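Local coordinates for GDSL-like protein (Collinsella aerofaciens ATCC 25986, PDB 7BXD), which probably hydrolyses acyl ester bonds, as a GDSL-like member of the SGNH hydrolase superfamily, at residues A[53-58]-A[65-70]. Sequence-based numbering, arbitrary orientation.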
loop_
_atom_site.group_PDB
_atom_site.type_symbol
_atom_site.label_atom_id
_atom_site.label_comp_id
_atom_site.label_asym_id
_atom_site.label_seq_id
_atom_site.Cartn_x
_atom_site.Cartn_y
_atom_site.Cartn_z
ATOM N N SER A 53 13.256 -1.962 3.614
ATOM C CA SER A 53 12.074 -1.550 2.869
ATOM C C SER A 53 12.450 -0.545 1.780
ATOM O O SER A 53 13.490 0.126 1.836
ATOM C CB SER A 53 11.092 -0.873 3.820
ATOM O OG SER A 53 9.977 -0.375 3.082
ATOM N N TRP A 54 11.567 -0.425 0.782
ATOM C CA TRP A 54 11.705 0.650 -0.196
ATOM C C TRP A 54 11.800 2.009 0.476
ATOM O O TRP A 54 12.419 2.934 -0.081
ATOM C CB TRP A 54 10.546 0.605 -1.196
ATOM C CG TRP A 54 9.178 0.704 -0.599
ATOM C CD1 TRP A 54 8.382 -0.351 -0.203
ATOM C CD2 TRP A 54 8.409 1.896 -0.349
ATOM N NE1 TRP A 54 7.173 0.118 0.262
ATOM C CE2 TRP A 54 7.161 1.491 0.186
ATOM C CE3 TRP A 54 8.644 3.271 -0.549
ATOM C CZ2 TRP A 54 6.155 2.402 0.501
ATOM C CZ3 TRP A 54 7.631 4.178 -0.240
ATOM C CH2 TRP A 54 6.413 3.739 0.289
ATOM N N THR A 55 11.190 2.176 1.670
ATOM C CA THR A 55 11.236 3.484 2.332
ATOM C C THR A 55 12.664 3.903 2.650
ATOM O O THR A 55 12.960 5.106 2.721
ATOM C CB THR A 55 10.431 3.465 3.639
ATOM O OG1 THR A 55 10.931 2.471 4.546
ATOM C CG2 THR A 55 8.953 3.167 3.361
ATOM N N SER A 56 13.555 2.936 2.859
ATOM C CA SER A 56 14.941 3.251 3.235
ATOM C C SER A 56 15.759 3.765 2.059
ATOM O O SER A 56 16.829 4.359 2.274
ATOM C CB SER A 56 15.629 2.016 3.833
ATOM O OG SER A 56 15.894 1.039 2.833
ATOM N N HIS A 57 15.297 3.534 0.828
ATOM C CA HIS A 57 15.990 3.986 -0.371
ATOM C C HIS A 57 15.389 5.266 -0.935
ATOM O O HIS A 57 16.046 5.967 -1.711
ATOM C CB HIS A 57 15.883 2.908 -1.468
ATOM C CG HIS A 57 16.499 1.600 -1.104
ATOM N ND1 HIS A 57 17.836 1.344 -1.292
ATOM C CD2 HIS A 57 15.957 0.468 -0.592
ATOM C CE1 HIS A 57 18.099 0.115 -0.884
ATOM N NE2 HIS A 57 16.975 -0.442 -0.462
ATOM N N LEU A 58 14.139 5.559 -0.611
ATOM C CA LEU A 58 13.390 6.546 -1.372
ATOM C C LEU A 58 13.943 7.957 -1.164
ATOM O O LEU A 58 13.973 8.759 -2.108
ATOM C CB LEU A 58 11.916 6.474 -0.959
ATOM C CG LEU A 58 11.037 7.462 -1.707
ATOM C CD1 LEU A 58 11.011 7.221 -3.228
ATOM C CD2 LEU A 58 9.621 7.410 -1.131
ATOM N N ALA A 65 14.676 13.839 0.504
ATOM C CA ALA A 65 13.451 13.792 1.299
ATOM C C ALA A 65 13.663 12.957 2.561
ATOM O O ALA A 65 14.450 12.002 2.586
ATOM C CB ALA A 65 12.329 13.162 0.479
ATOM N N VAL A 66 12.937 13.316 3.618
ATOM C CA VAL A 66 12.934 12.548 4.854
ATOM C C VAL A 66 11.746 11.607 4.779
ATOM O O VAL A 66 10.615 12.051 4.564
ATOM C CB VAL A 66 12.838 13.474 6.073
ATOM C CG1 VAL A 66 12.667 12.662 7.365
ATOM C CG2 VAL A 66 14.069 14.352 6.146
ATOM N N VAL A 67 11.983 10.313 4.921
ATOM C CA VAL A 67 10.945 9.317 4.685
ATOM C C VAL A 67 10.663 8.590 5.990
ATOM O O VAL A 67 11.593 8.093 6.641
ATOM C CB VAL A 67 11.335 8.350 3.555
ATOM C CG1 VAL A 67 10.192 7.366 3.297
ATOM C CG2 VAL A 67 11.649 9.126 2.273
ATOM N N GLU A 68 9.391 8.555 6.390
ATOM C CA GLU A 68 8.960 7.886 7.606
ATOM C C GLU A 68 8.199 6.612 7.254
ATOM O O GLU A 68 7.322 6.615 6.382
ATOM C CB GLU A 68 8.025 8.795 8.416
ATOM C CG GLU A 68 8.589 10.183 8.676
ATOM C CD GLU A 68 7.631 11.088 9.392
ATOM O OE1 GLU A 68 6.434 11.061 9.042
ATOM O OE2 GLU A 68 8.092 11.852 10.283
ATOM N N ASN A 69 8.495 5.528 7.964
ATOM C CA ASN A 69 7.895 4.218 7.715
ATOM C C ASN A 69 6.807 3.954 8.758
ATOM O O ASN A 69 7.114 3.709 9.927
ATOM C CB ASN A 69 8.984 3.150 7.772
ATOM C CG ASN A 69 8.475 1.788 7.345
ATOM O OD1 ASN A 69 7.455 1.307 7.857
ATOM N ND2 ASN A 69 9.174 1.148 6.417
ATOM N N PHE A 70 5.545 3.954 8.322
ATOM C CA PHE A 70 4.412 3.534 9.140
ATOM C C PHE A 70 3.757 2.309 8.493
ATOM O O PHE A 70 2.554 2.273 8.217
ATOM C CB PHE A 70 3.419 4.686 9.366
ATOM C CG PHE A 70 3.937 5.739 10.308
ATOM C CD1 PHE A 70 3.715 5.631 11.673
ATOM C CD2 PHE A 70 4.684 6.825 9.841
ATOM C CE1 PHE A 70 4.210 6.616 12.546
ATOM C CE2 PHE A 70 5.165 7.806 10.720
ATOM C CZ PHE A 70 4.900 7.703 12.068
#
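Val-67 and Asn-69 of strand 66-71 meet the first turn of helix 55-61. The strand is outermost in the five-stranded parallel sheet, and the order 2-1-3-4-5 fits the alpha/beta fold of SGNH hydrolases. Helix 55-61 lies on one face of the sheet and leads through a short link into this strand. Backbone bonds from Val-66, Glu-68 and Phe-70 tie the strand to neighbouring strand 30-35. Val-67 turns both methyls to the helix. Val-67 CG1 is anti to the backbone N (chi1 -177°) and rests 3.6 Å from Thr-55 O. Val-67 CG1 also lies 3.9 Å from Thr-55 CB. Val-67 CG2 meets Leu-58 CB at 4.2 Å, a looser apolar contact. Leu-58 also packs on Ala-234 of helix 223-240. Two residues on, the CB of Asn-69 is again directed at the helix. The Asn-69 side chain crosses that of Thr-55 at about a right angle. One bond from Asn-69 ND2 goes to Thr-39 O, which accepts from Ser-53 OG as well. Asn-69 OD1 accepts from Gly-71 N, so both ends of the amide are held and its rotation is fixed. Ser-53 OG in turn accepts from Thr-55 N at 3.2 Å, capping the helix start. A valine in place of Thr-55 would probably leave the Asn-69 amide without its acceptor on the helix. That acceptor is Thr-55 OG1, 2.9 Å from Asn-69 ND2, with an N-H...O angle of 151° and the oxygen 19° out of the amide plane.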